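Local atomic coordinates of spindle pole body-associated protein VIK1 (Candida glabrata, PDB entry 4GKP), a protein that probably binds microtubules through a noncatalytic kinesin-motor-like domain, the part described here together with a truncated neck, as an associate of the motor Kar3. Residues I21-I26 against V32-E37; H70-F75 against E81-F86; L116-L121 against F205-Q210; S212-L217 against L260-H265; F248-D251 against E255-D258. One frame throughout, in Å; residues are numbered along the deposited sequence.

Contact 1 of 5, residues I21-I26 against V32-E37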
# COMPACT_ATOMS: atom_id res chain seq x y z
N ILE A 21 -2.20 -13.93 3.86
CA ILE A 21 -2.96 -15.16 3.74
C ILE A 21 -3.89 -15.20 4.94
O ILE A 21 -3.43 -15.32 6.07
CB ILE A 21 -2.01 -16.40 3.79
CG1 ILE A 21 -0.86 -16.28 2.78
CG2 ILE A 21 -2.76 -17.72 3.64
CD1 ILE A 21 -1.26 -16.53 1.34
N ILE A 22 -5.19 -15.08 4.70
CA ILE A 22 -6.14 -15.30 5.78
C ILE A 22 -6.47 -16.81 5.80
O ILE A 22 -7.47 -17.25 5.24
CB ILE A 22 -7.38 -14.37 5.69
CG1 ILE A 22 -6.95 -12.93 5.36
CG2 ILE A 22 -8.17 -14.41 7.00
CD1 ILE A 22 -6.11 -12.25 6.43
N GLU A 23 -5.58 -17.57 6.45
CA GLU A 23 -5.48 -19.03 6.30
C GLU A 23 -6.75 -19.82 6.62
O GLU A 23 -7.11 -20.72 5.88
CB GLU A 23 -4.31 -19.57 7.13
CG GLU A 23 -3.81 -20.95 6.72
CD GLU A 23 -2.74 -21.46 7.68
OE1 GLU A 23 -1.57 -21.52 7.26
OE2 GLU A 23 -3.08 -21.78 8.84
N ASP A 24 -7.40 -19.48 7.72
CA ASP A 24 -8.63 -20.15 8.14
C ASP A 24 -9.85 -19.76 7.28
O ASP A 24 -10.94 -20.29 7.49
CB ASP A 24 -8.92 -19.89 9.62
CG ASP A 24 -9.21 -18.43 9.92
OD1 ASP A 24 -8.43 -17.56 9.50
OD2 ASP A 24 -10.24 -18.16 10.58
N GLU A 25 -9.67 -18.86 6.31
CA GLU A 25 -10.77 -18.45 5.45
C GLU A 25 -10.65 -18.83 3.98
O GLU A 25 -11.64 -18.80 3.25
CB GLU A 25 -11.00 -16.94 5.56
CG GLU A 25 -11.72 -16.49 6.83
CD GLU A 25 -12.03 -15.00 6.81
OE1 GLU A 25 -12.31 -14.46 5.71
OE2 GLU A 25 -11.99 -14.38 7.89
N ILE A 26 -9.44 -19.16 3.52
CA ILE A 26 -9.24 -19.42 2.09
C ILE A 26 -9.83 -20.77 1.67
O ILE A 26 -9.78 -21.73 2.44
CB ILE A 26 -7.75 -19.35 1.66
CG1 ILE A 26 -6.90 -20.40 2.38
CG2 ILE A 26 -7.18 -17.95 1.91
CD1 ILE A 26 -5.82 -20.96 1.49
N VAL A 32 -1.77 -23.28 -0.32
CA VAL A 32 -0.76 -22.39 0.24
C VAL A 32 0.52 -23.17 0.56
O VAL A 32 0.52 -24.13 1.34
CB VAL A 32 -1.30 -21.68 1.50
CG1 VAL A 32 -0.19 -20.93 2.21
CG2 VAL A 32 -2.42 -20.72 1.13
N ASN A 33 1.61 -22.75 -0.08
CA ASN A 33 2.91 -23.32 0.18
C ASN A 33 3.86 -22.29 0.81
O ASN A 33 4.52 -21.53 0.10
CB ASN A 33 3.50 -23.88 -1.12
CG ASN A 33 4.61 -24.89 -0.87
OD1 ASN A 33 5.06 -25.09 0.26
ND2 ASN A 33 5.06 -25.54 -1.95
N TYR A 34 3.93 -22.28 2.13
CA TYR A 34 4.78 -21.32 2.85
C TYR A 34 6.26 -21.46 2.55
O TYR A 34 6.94 -20.47 2.33
CB TYR A 34 4.53 -21.36 4.35
CG TYR A 34 3.18 -20.83 4.72
CD1 TYR A 34 2.85 -19.48 4.50
CD2 TYR A 34 2.21 -21.66 5.28
CE1 TYR A 34 1.60 -18.98 4.83
CE2 TYR A 34 0.96 -21.17 5.61
CZ TYR A 34 0.66 -19.83 5.38
OH TYR A 34 -0.58 -19.35 5.72
N SER A 35 6.74 -22.70 2.50
CA SER A 35 8.14 -22.98 2.23
C SER A 35 8.58 -22.41 0.87
O SER A 35 9.66 -21.82 0.76
CB SER A 35 8.41 -24.49 2.30
OG SER A 35 7.86 -25.19 1.20
N ASP A 36 7.73 -22.58 -0.13
CA ASP A 36 8.00 -22.12 -1.50
C ASP A 36 7.54 -20.67 -1.75
O ASP A 36 7.88 -20.07 -2.78
CB ASP A 36 7.31 -23.06 -2.49
CG ASP A 36 8.00 -23.09 -3.84
OD1 ASP A 36 9.09 -23.69 -3.94
OD2 ASP A 36 7.44 -22.52 -4.80
N GLU A 37 6.78 -20.11 -0.80
CA GLU A 37 6.13 -18.78 -0.94
C GLU A 37 5.25 -18.72 -2.19
O GLU A 37 5.26 -17.74 -2.95
CB GLU A 37 7.16 -17.63 -0.93
CG GLU A 37 8.28 -17.74 0.10
CD GLU A 37 7.86 -17.38 1.52
OE1 GLU A 37 6.66 -17.18 1.80
OE2 GLU A 37 8.77 -17.28 2.38
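Glu-23 and Tyr-34 meet through one hydrogen bond, in which the phenol OH of Tyr-34 donates to OE1 of Glu-23 at 2.8 Å. The carboxylate oxygen lies at the edge of the ring, near its plane, but the hydroxyl comes to it from above the carboxylate plane, 37° out of it. Beside this polar pair runs an apolar row. CG2 of Ile-21 lies 3.4 Å from the Tyr-34 OH and also reaches CG2 of Val-32 at 3.9 Å; that same Val-32 methyl is met by CD1 of Ile-26 at 3.4 Å. Branched aliphatic residues suit this place because each offers methyls in more than one direction. With chi1 at 171°, Val-32 sends CG2 to the two isoleucines while its other methyl, CG1, lies over one face of the Tyr-34 ring toward the rim. Further out, Gln-55 bonds to OE1 of Glu-23 through its NE2, giving that oxygen a second donor and helping to place the carboxylate. The contact joins the end of strand 17-22, an element of the main sheet, to the small antiparallel sheet that starts with strand 30-33; strand 52-56 lies alongside, with Leu-53 against both Val-32 and Tyr-34.

Contact 2 of 5, residues H70-F75 against E81-F86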
# COMPACT_ATOMS: atom_id res chain seq x y z
N HIS A 70 8.83 -3.37 7.30
CA HIS A 70 9.68 -2.55 8.17
C HIS A 70 11.01 -2.32 7.51
O HIS A 70 11.51 -1.20 7.47
CB HIS A 70 9.90 -3.26 9.52
CG HIS A 70 10.63 -2.43 10.55
ND1 HIS A 70 10.76 -2.82 11.83
CD2 HIS A 70 11.29 -1.19 10.46
CE1 HIS A 70 11.45 -1.90 12.53
NE2 HIS A 70 11.77 -0.90 11.69
N VAL A 71 11.59 -3.40 7.00
CA VAL A 71 12.93 -3.36 6.41
C VAL A 71 12.87 -2.58 5.10
O VAL A 71 13.70 -1.71 4.85
CB VAL A 71 13.48 -4.81 6.20
CG1 VAL A 71 14.84 -4.81 5.54
CG2 VAL A 71 13.52 -5.53 7.54
N TYR A 72 11.86 -2.89 4.30
CA TYR A 72 11.60 -2.16 3.07
C TYR A 72 11.50 -0.66 3.33
O TYR A 72 12.23 0.11 2.73
CB TYR A 72 10.31 -2.70 2.45
CG TYR A 72 9.79 -1.88 1.32
CD1 TYR A 72 10.52 -1.74 0.14
CD2 TYR A 72 8.57 -1.21 1.43
CE1 TYR A 72 10.03 -0.99 -0.92
CE2 TYR A 72 8.08 -0.46 0.38
CZ TYR A 72 8.81 -0.35 -0.79
OH TYR A 72 8.32 0.41 -1.83
N ILE A 73 10.60 -0.26 4.24
CA ILE A 73 10.37 1.15 4.57
C ILE A 73 11.64 1.83 5.06
O ILE A 73 12.02 2.90 4.57
CB ILE A 73 9.27 1.30 5.66
CG1 ILE A 73 7.91 0.89 5.09
CG2 ILE A 73 9.25 2.73 6.21
CD1 ILE A 73 6.73 1.03 6.04
N ASP A 74 12.28 1.21 6.04
CA ASP A 74 13.50 1.72 6.61
C ASP A 74 14.61 1.91 5.56
O ASP A 74 15.38 2.87 5.64
CB ASP A 74 13.98 0.74 7.68
CG ASP A 74 14.69 1.43 8.80
OD1 ASP A 74 14.01 2.07 9.63
OD2 ASP A 74 15.93 1.35 8.84
N PHE A 75 14.68 1.01 4.58
CA PHE A 75 15.75 1.06 3.57
C PHE A 75 15.51 2.24 2.62
O PHE A 75 16.44 2.99 2.33
CB PHE A 75 15.86 -0.29 2.81
CG PHE A 75 17.13 -0.45 2.01
CD1 PHE A 75 18.35 -0.73 2.64
CD2 PHE A 75 17.12 -0.33 0.62
CE1 PHE A 75 19.53 -0.86 1.91
CE2 PHE A 75 18.30 -0.47 -0.12
CZ PHE A 75 19.50 -0.73 0.53
N GLU A 81 14.90 7.50 -1.05
CA GLU A 81 14.26 7.18 -2.31
C GLU A 81 12.76 7.27 -2.10
O GLU A 81 12.24 6.77 -1.10
CB GLU A 81 14.60 5.76 -2.76
CG GLU A 81 16.07 5.48 -2.99
CD GLU A 81 16.31 4.03 -3.42
OE1 GLU A 81 15.91 3.10 -2.68
OE2 GLU A 81 16.92 3.82 -4.50
N ASN A 82 12.07 7.91 -3.04
CA ASN A 82 10.63 8.00 -3.00
C ASN A 82 10.04 6.61 -3.17
O ASN A 82 10.54 5.79 -3.97
CB ASN A 82 10.12 8.95 -4.10
CG ASN A 82 10.56 10.38 -3.88
OD1 ASN A 82 10.82 10.81 -2.75
ND2 ASN A 82 10.66 11.13 -4.94
N PHE A 83 8.97 6.33 -2.43
CA PHE A 83 8.47 4.95 -2.44
C PHE A 83 7.00 4.85 -2.13
O PHE A 83 6.34 5.84 -1.79
CB PHE A 83 9.31 4.01 -1.53
CG PHE A 83 9.19 4.29 -0.06
CD1 PHE A 83 9.61 5.51 0.48
CD2 PHE A 83 8.70 3.32 0.80
CE1 PHE A 83 9.50 5.75 1.84
CE2 PHE A 83 8.60 3.55 2.16
CZ PHE A 83 9.00 4.77 2.69
N ASN A 84 6.50 3.63 -2.28
CA ASN A 84 5.08 3.37 -2.10
C ASN A 84 4.79 1.99 -1.50
O ASN A 84 5.67 1.11 -1.49
CB ASN A 84 4.35 3.56 -3.43
CG ASN A 84 4.62 2.44 -4.42
OD1 ASN A 84 4.31 1.28 -4.15
ND2 ASN A 84 5.20 2.78 -5.56
N LEU A 85 3.57 1.83 -1.01
CA LEU A 85 3.04 0.52 -0.67
C LEU A 85 1.62 0.49 -1.19
O LEU A 85 0.87 1.42 -0.92
CB LEU A 85 3.06 0.27 0.85
CG LEU A 85 2.37 -1.01 1.37
CD1 LEU A 85 3.06 -2.29 0.89
CD2 LEU A 85 2.23 -1.00 2.89
N PHE A 86 1.27 -0.56 -1.93
CA PHE A 86 -0.12 -0.78 -2.35
C PHE A 86 -0.77 -1.84 -1.51
O PHE A 86 -0.19 -2.90 -1.31
CB PHE A 86 -0.18 -1.27 -3.78
CG PHE A 86 0.03 -0.21 -4.81
CD1 PHE A 86 1.31 0.23 -5.12
CD2 PHE A 86 -1.07 0.31 -5.50
CE1 PHE A 86 1.50 1.20 -6.09
CE2 PHE A 86 -0.89 1.28 -6.47
CZ PHE A 86 0.40 1.72 -6.77
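Tyr-72 lays its ring beside Phe-83 in an offset edge-to-face pair: the edge of Phe-83 is directed toward the face of Tyr-72, the ring planes are 80° apart and the centroids 5.7 Å. The closest carbons are CE2 of Tyr-72 and CD2 of Phe-83, at 3.9 Å. Tyrosine suits the place because its ring packs and its hydroxyl can still bond. That hydroxyl passes the CB of Phe-83 and donates to the backbone O of Asn-84 at 2.8 Å, in the carbonyl plane. One side chain therefore packs on the strand and is also tethered to its backbone, which helps to hold the ring in place. The Phe-83 ring is swung between its own backbone N and carbonyl carbon (chi1 68°), and this carries its far edge to the helix, where CE2 lies 3.8 Å from CA of Ile-73 and 4.0 Å from CG1 of Ile-73. The Ile-73 side chain crosses that of Phe-83 at about a right angle. The amide ND2 of Asn-84 is bonded to Thr-242 and Ser-244. Helix 68-78 thus packs, nearly antiparallel at 156°, on strand 83-86 with the axes 9.8 Å apart; the strand lies in the main sheet between strands 201-208 and 246-250, while helix 230-241 receives the Asn-84 and Phe-86 side chains.

Contact 3 of 5, residues L116-L121 against F205-Q210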
# COMPACT_ATOMS: atom_id res chain seq x y z
N LEU A 116 0.93 14.37 6.32
CA LEU A 116 0.02 13.48 5.62
C LEU A 116 -1.01 14.28 4.82
O LEU A 116 -1.49 15.31 5.27
CB LEU A 116 -0.66 12.54 6.62
CG LEU A 116 -1.82 11.66 6.13
CD1 LEU A 116 -1.34 10.66 5.08
CD2 LEU A 116 -2.52 10.94 7.30
N GLN A 117 -1.29 13.81 3.62
CA GLN A 117 -2.47 14.22 2.88
C GLN A 117 -3.15 12.95 2.40
O GLN A 117 -2.49 12.01 1.98
CB GLN A 117 -2.09 15.06 1.68
CG GLN A 117 -1.57 16.44 2.04
CD GLN A 117 -0.96 17.13 0.84
OE1 GLN A 117 0.03 16.64 0.26
NE2 GLN A 117 -1.58 18.23 0.41
N TYR A 118 -4.47 12.94 2.45
CA TYR A 118 -5.22 11.71 2.22
C TYR A 118 -6.44 11.97 1.34
O TYR A 118 -7.38 12.66 1.75
CB TYR A 118 -5.66 11.16 3.59
CG TYR A 118 -6.29 9.78 3.59
CD1 TYR A 118 -6.06 8.87 2.55
CD2 TYR A 118 -7.06 9.36 4.66
CE1 TYR A 118 -6.60 7.60 2.58
CE2 TYR A 118 -7.62 8.10 4.70
CZ TYR A 118 -7.38 7.23 3.66
OH TYR A 118 -7.94 5.98 3.72
N VAL A 119 -6.46 11.40 0.15
CA VAL A 119 -7.61 11.59 -0.72
C VAL A 119 -8.19 10.28 -1.29
O VAL A 119 -7.46 9.32 -1.53
CB VAL A 119 -7.28 12.53 -1.90
CG1 VAL A 119 -6.99 13.95 -1.42
CG2 VAL A 119 -6.12 11.99 -2.74
N MET A 120 -9.50 10.27 -1.53
CA MET A 120 -10.09 9.30 -2.44
C MET A 120 -10.02 9.83 -3.88
O MET A 120 -10.47 10.92 -4.17
CB MET A 120 -11.54 9.01 -2.04
CG MET A 120 -12.07 7.72 -2.67
SD MET A 120 -13.73 7.83 -3.38
CE MET A 120 -13.55 9.19 -4.54
N LEU A 121 -9.43 9.05 -4.78
CA LEU A 121 -9.29 9.44 -6.18
C LEU A 121 -10.20 8.61 -7.09
O LEU A 121 -10.45 7.44 -6.79
CB LEU A 121 -7.85 9.26 -6.64
CG LEU A 121 -6.91 10.45 -6.74
CD1 LEU A 121 -5.70 10.04 -7.57
CD2 LEU A 121 -7.61 11.65 -7.36
N PHE A 205 0.86 5.58 0.13
CA PHE A 205 0.11 4.41 0.55
C PHE A 205 -1.21 4.36 -0.21
O PHE A 205 -2.08 5.21 -0.03
CB PHE A 205 -0.15 4.40 2.06
CG PHE A 205 -0.92 3.20 2.52
CD1 PHE A 205 -0.42 1.91 2.32
CD2 PHE A 205 -2.16 3.35 3.14
CE1 PHE A 205 -1.14 0.79 2.74
CE2 PHE A 205 -2.88 2.24 3.58
CZ PHE A 205 -2.36 0.96 3.38
N ILE A 206 -1.34 3.34 -1.04
CA ILE A 206 -2.44 3.29 -1.97
C ILE A 206 -3.33 2.12 -1.66
O ILE A 206 -2.87 0.97 -1.60
CB ILE A 206 -1.92 3.28 -3.42
CG1 ILE A 206 -1.27 4.64 -3.72
CG2 ILE A 206 -3.06 3.01 -4.39
CD1 ILE A 206 0.01 4.55 -4.51
N GLU A 207 -4.59 2.45 -1.41
CA GLU A 207 -5.61 1.50 -1.02
C GLU A 207 -6.52 1.22 -2.23
O GLU A 207 -7.17 2.13 -2.76
CB GLU A 207 -6.45 2.06 0.12
CG GLU A 207 -5.77 2.15 1.48
CD GLU A 207 -6.57 3.01 2.46
OE1 GLU A 207 -6.78 4.21 2.19
OE2 GLU A 207 -7.01 2.48 3.51
N ILE A 208 -6.55 -0.03 -2.64
CA ILE A 208 -7.39 -0.46 -3.76
C ILE A 208 -8.27 -1.61 -3.29
O ILE A 208 -7.82 -2.76 -3.23
CB ILE A 208 -6.53 -0.86 -4.96
CG1 ILE A 208 -5.73 0.35 -5.44
CG2 ILE A 208 -7.41 -1.42 -6.08
CD1 ILE A 208 -4.64 0.02 -6.41
N TYR A 209 -9.51 -1.29 -2.92
CA TYR A 209 -10.46 -2.28 -2.41
C TYR A 209 -11.75 -2.37 -3.24
O TYR A 209 -12.73 -2.97 -2.78
CB TYR A 209 -10.81 -2.01 -0.95
CG TYR A 209 -9.62 -1.89 -0.04
CD1 TYR A 209 -8.60 -2.85 -0.08
CD2 TYR A 209 -9.50 -0.84 0.86
CE1 TYR A 209 -7.50 -2.75 0.74
CE2 TYR A 209 -8.40 -0.73 1.69
CZ TYR A 209 -7.40 -1.69 1.62
OH TYR A 209 -6.30 -1.61 2.43
N GLN A 210 -11.75 -1.79 -4.45
CA GLN A 210 -12.88 -1.88 -5.36
C GLN A 210 -12.49 -2.65 -6.62
O GLN A 210 -11.65 -2.19 -7.40
CB GLN A 210 -13.42 -0.48 -5.70
CG GLN A 210 -14.60 -0.44 -6.67
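Tyr-118 touches Glu-207 through a single polar contact, a short hydrogen bond in which the phenol OH donates to OE1 of the carboxylate at 2.6 Å. OE1 receives it on its syn lone pair, the side of the other oxygen, and OE2 of Glu-207 stays 3.6 Å from the Tyr-118 OH. Ring and carboxylate planes are 34° apart, and the two side chains cross at about a right angle. The ring of Tyr-118 swings away from its own backbone N (chi1 -171°), while Glu-207 extends beyond CG, so two long residues span a gap whose nearest CA atoms, of Tyr-118 and Phe-205, are 9.2 Å apart. A second polar link reaches the same hydroxyl from outside, the backbone N of Tyr-174. Apolar contacts come from the surroundings: Phe-97 of helix 96-107 stacks on the Tyr-118 ring and also touches Glu-207. In the sheet, strand 183-192 separates strands 112-121 and 201-208, and Tyr-118 bridges over it past the small Ser-186. Because the buried hydroxyl is donor to a carboxylate and also bonded to an amide N, its proton is probably more strongly polarised toward Glu-207, and a tyrosine can satisfy both partners with one atom.

Contact 4 of 5, residues S212-L217 against L260-H265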
# COMPACT_ATOMS: atom_id res chain seq x y z
N SER A 212 -13.71 -3.12 -9.50
CA SER A 212 -13.73 -2.25 -10.67
C SER A 212 -12.37 -1.67 -11.05
O SER A 212 -12.09 -1.46 -12.23
CB SER A 212 -14.71 -1.09 -10.42
OG SER A 212 -14.33 0.07 -11.13
N ILE A 213 -11.52 -1.41 -10.05
CA ILE A 213 -10.25 -0.73 -10.30
C ILE A 213 -9.11 -1.65 -10.77
O ILE A 213 -8.15 -1.18 -11.42
CB ILE A 213 -9.81 0.14 -9.10
CG1 ILE A 213 -10.96 1.05 -8.62
CG2 ILE A 213 -8.58 0.96 -9.45
CD1 ILE A 213 -11.45 2.07 -9.63
N TYR A 214 -9.22 -2.95 -10.47
CA TYR A 214 -8.18 -3.92 -10.87
C TYR A 214 -7.75 -3.75 -12.34
O TYR A 214 -6.56 -3.70 -12.62
CB TYR A 214 -8.56 -5.39 -10.58
CG TYR A 214 -8.99 -5.75 -9.16
CD1 TYR A 214 -8.58 -5.01 -8.05
CD2 TYR A 214 -9.78 -6.88 -8.93
CE1 TYR A 214 -8.97 -5.35 -6.77
CE2 TYR A 214 -10.17 -7.23 -7.66
CZ TYR A 214 -9.77 -6.47 -6.58
OH TYR A 214 -10.17 -6.83 -5.30
N PRO A 215 -8.73 -3.65 -13.28
CA PRO A 215 -8.38 -3.39 -14.69
C PRO A 215 -7.54 -2.13 -14.94
O PRO A 215 -6.59 -2.16 -15.74
CB PRO A 215 -9.74 -3.26 -15.37
CG PRO A 215 -10.63 -4.15 -14.56
CD PRO A 215 -10.17 -3.93 -13.14
N ILE A 216 -7.88 -1.04 -14.24
CA ILE A 216 -7.12 0.21 -14.34
C ILE A 216 -5.69 0.01 -13.84
O ILE A 216 -4.72 0.45 -14.47
CB ILE A 216 -7.78 1.38 -13.58
CG1 ILE A 216 -9.16 1.71 -14.16
N LEU A 217 -5.56 -0.69 -12.71
CA LEU A 217 -4.25 -1.02 -12.17
C LEU A 217 -3.47 -1.88 -13.18
O LEU A 217 -2.39 -1.49 -13.60
CB LEU A 217 -4.38 -1.71 -10.80
CG LEU A 217 -3.15 -1.87 -9.91
CD1 LEU A 217 -2.63 -0.52 -9.44
CD2 LEU A 217 -3.48 -2.75 -8.72
N LEU A 260 -5.23 -12.54 -7.26
CA LEU A 260 -4.08 -13.34 -7.66
C LEU A 260 -3.62 -13.03 -9.08
O LEU A 260 -2.43 -12.76 -9.31
CB LEU A 260 -4.36 -14.84 -7.51
CG LEU A 260 -4.49 -15.39 -6.08
CD1 LEU A 260 -4.88 -16.85 -6.12
CD2 LEU A 260 -3.20 -15.21 -5.30
N LYS A 261 -4.54 -13.05 -10.04
CA LYS A 261 -4.19 -12.74 -11.43
C LYS A 261 -3.51 -11.37 -11.50
O LYS A 261 -2.44 -11.21 -12.08
CB LYS A 261 -5.41 -12.80 -12.37
N LEU A 262 -4.14 -10.39 -10.86
CA LEU A 262 -3.58 -9.04 -10.74
C LEU A 262 -2.13 -9.00 -10.23
O LEU A 262 -1.31 -8.25 -10.75
CB LEU A 262 -4.49 -8.19 -9.85
CG LEU A 262 -4.24 -6.70 -9.72
CD1 LEU A 262 -4.25 -6.01 -11.08
CD2 LEU A 262 -5.30 -6.12 -8.80
N SER A 263 -1.82 -9.83 -9.22
CA SER A 263 -0.46 -9.88 -8.67
C SER A 263 0.55 -10.32 -9.73
O SER A 263 1.67 -9.79 -9.80
CB SER A 263 -0.38 -10.73 -7.40
OG SER A 263 -0.60 -12.10 -7.64
N SER A 264 0.13 -11.25 -10.58
CA SER A 264 0.94 -11.75 -11.70
C SER A 264 1.42 -10.64 -12.66
O SER A 264 2.57 -10.65 -13.10
CB SER A 264 0.16 -12.82 -12.47
OG SER A 264 0.87 -13.26 -13.62
N HIS A 265 0.54 -9.69 -12.97
CA HIS A 265 0.92 -8.55 -13.81
C HIS A 265 1.78 -7.56 -13.08
O HIS A 265 2.71 -7.01 -13.65
CB HIS A 265 -0.31 -7.86 -14.40
CG HIS A 265 -1.14 -8.76 -15.29
ND1 HIS A 265 -0.68 -9.25 -16.46
CD2 HIS A 265 -2.44 -9.26 -15.13
CE1 HIS A 265 -1.63 -10.02 -17.02
NE2 HIS A 265 -2.71 -10.02 -16.21
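The first torsions of Tyr-214 and Leu-262 turn each group to the other: the tyrosine ring stands opposite its carbonyl carbon (chi1 -54°), and the leucine branch points away from its backbone N (chi1 -172°). The two side chains cross at about a right angle. Leu-262 CD2 does most of the touching. It lies 3.5 Å from CD1 of Tyr-214 and, one turn further along helix 214-219, the helix of Tyr-214, 3.8 Å from CD2 of Leu-217. The other methyl, CD1, approaches the backbone O of Tyr-214 at 3.6 Å. A leucine suits this place because its forked end can fill the groove between residues three apart. In the kinesin-motor-like fold helices 214-219 and 256-266 both pack against strand 83-88 of the central sheet: Tyr-214 and Leu-262 reach Val-88, and Leu-217 rests on Phe-86. The ring of Tyr-214 also packs against Ile-259, and its hydroxyl is taken up by the backbone O of Gly-89, just past the strand, which helps to hold the ring's orientation. Within the second helix OG of Ser-263 donates to O of Leu-260 at 2.6 Å, on a lone pair in the carbonyl plane. That carbonyl also accepts the backbone N of Ser-264.

Contact 5 of 5, residues F248-D251 against E255-D258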
# COMPACT_ATOMS: atom_id res chain seq x y z
N PHE A 248 -1.28 -8.17 -0.95
CA PHE A 248 -2.55 -8.69 -1.46
C PHE A 248 -3.26 -9.50 -0.39
O PHE A 248 -2.70 -10.45 0.16
CB PHE A 248 -2.31 -9.58 -2.68
CG PHE A 248 -1.58 -8.89 -3.80
CD1 PHE A 248 -2.28 -8.23 -4.81
CD2 PHE A 248 -0.18 -8.92 -3.86
CE1 PHE A 248 -1.60 -7.60 -5.85
CE2 PHE A 248 0.50 -8.31 -4.90
CZ PHE A 248 -0.21 -7.63 -5.88
N GLN A 249 -4.49 -9.11 -0.10
CA GLN A 249 -5.33 -9.81 0.86
C GLN A 249 -5.90 -11.07 0.18
O GLN A 249 -6.67 -10.98 -0.79
CB GLN A 249 -6.44 -8.86 1.31
CG GLN A 249 -7.57 -9.47 2.12
CD GLN A 249 -7.61 -9.01 3.56
OE1 GLN A 249 -6.66 -8.42 4.07
NE2 GLN A 249 -8.72 -9.30 4.23
N ILE A 250 -5.47 -12.24 0.66
CA ILE A 250 -5.94 -13.52 0.12
C ILE A 250 -6.83 -14.22 1.16
O ILE A 250 -6.33 -14.77 2.14
CB ILE A 250 -4.79 -14.41 -0.41
CG1 ILE A 250 -4.39 -13.96 -1.81
CG2 ILE A 250 -5.25 -15.85 -0.59
CD1 ILE A 250 -3.19 -13.06 -1.84
N ASP A 251 -8.14 -14.14 0.93
CA ASP A 251 -9.12 -14.68 1.88
C ASP A 251 -10.35 -15.33 1.22
O ASP A 251 -10.24 -15.99 0.19
CB ASP A 251 -9.54 -13.61 2.89
CG ASP A 251 -10.31 -12.45 2.26
OD1 ASP A 251 -10.44 -12.40 1.01
OD2 ASP A 251 -10.78 -11.59 3.04
N GLU A 255 -13.37 -12.33 -5.30
CA GLU A 255 -12.35 -11.65 -6.11
C GLU A 255 -10.93 -12.22 -5.96
O GLU A 255 -10.02 -11.77 -6.66
CB GLU A 255 -12.32 -10.14 -5.81
CG GLU A 255 -13.60 -9.39 -6.12
CD GLU A 255 -14.57 -9.38 -4.95
OE1 GLU A 255 -15.72 -8.93 -5.13
OE2 GLU A 255 -14.18 -9.84 -3.84
N VAL A 256 -10.75 -13.19 -5.07
CA VAL A 256 -9.42 -13.72 -4.75
C VAL A 256 -8.64 -14.16 -5.99
O VAL A 256 -7.46 -13.80 -6.14
CB VAL A 256 -9.47 -14.80 -3.62
CG1 VAL A 256 -10.15 -16.09 -4.09
CG2 VAL A 256 -8.08 -15.07 -3.07
N TYR A 257 -9.30 -14.87 -6.90
CA TYR A 257 -8.68 -15.32 -8.16
C TYR A 257 -8.21 -14.15 -9.03
O TYR A 257 -7.15 -14.20 -9.64
CB TYR A 257 -9.63 -16.29 -8.93
CG TYR A 257 -10.19 -17.40 -8.02
CD1 TYR A 257 -9.40 -18.49 -7.64
CD2 TYR A 257 -11.48 -17.32 -7.51
CE1 TYR A 257 -9.88 -19.47 -6.78
CE2 TYR A 257 -11.98 -18.29 -6.65
CZ TYR A 257 -11.18 -19.37 -6.30
OH TYR A 257 -11.67 -20.33 -5.45
N ASP A 258 -9.01 -13.08 -9.06
CA ASP A 258 -8.64 -11.87 -9.81
C ASP A 258 -7.54 -11.09 -9.09
O ASP A 258 -6.65 -10.52 -9.72
CB ASP A 258 -9.87 -10.99 -10.03
CG ASP A 258 -10.82 -11.57 -11.06
OD1 ASP A 258 -10.41 -11.78 -12.22
OD2 ASP A 258 -11.99 -11.83 -10.71
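Val-256 leaves its helix toward Ile-250, and its branches part at once. CB sits 4.1 Å from the backbone O of Asp-251. CG2, opposite the valine's own backbone N, is the methyl that enters the contact: it meets CG2 of Ile-250 at 3.8 Å, CG1 of Ile-250 at 4.1 Å and, again, the Asp-251 O at 4.0 Å. CG1 takes the place between backbone N and carbonyl carbon (chi1 69°), and lies over the centre of the Tyr-257 ring, 3.8 Å above its plane. A compact branched residue suits the first turn of a helix packed this closely on a strand, where the nearest CA atoms, of Ile-250 and Val-256, are only 6.0 Å apart. Ile-250 extends the packing to Leu-260, and Leu-30 of strand 30-33 meets Val-256. The polar side chains bond elsewhere: Asp-251 holds the OG of Ser-253 with OD1, and Gln-249 NE2 makes a weak bond to OD2 of Asp-251 at 3.3 Å. The contact joins strand 246-250, through a short loop, to helix 256-266. Across it the forces are apolar alone, so side-chain fit, with the short connection, probably helps to seat the start of the helix, while the buried Asp-251 carboxylate finds its partners nearby.

Overall arrangement
From the N terminus, contact 1 closes a short loop that ties the end of strand 17-22 to the small antiparallel sheet. Contact 2 follows, a helix-to-strand turn that sets helix 68-78 on the main sheet. Contact 3 spans a long excursion and links strand 112-121 with strand 201-208. Strand 201-208 neighbours strand 83-88, so contacts 2 and 3 touch. Contact 4 then pairs helices 214-219 and 256-266, and contact 5, a short strand-to-helix connection, is nested inside its loop; the two share helix 256-266. Contacts 1 to 4 run in series and none cross. Contact 5 returns to contact 1 where Ile-250 meets Ile-22, strands 17-22 and 246-250 being neighbours.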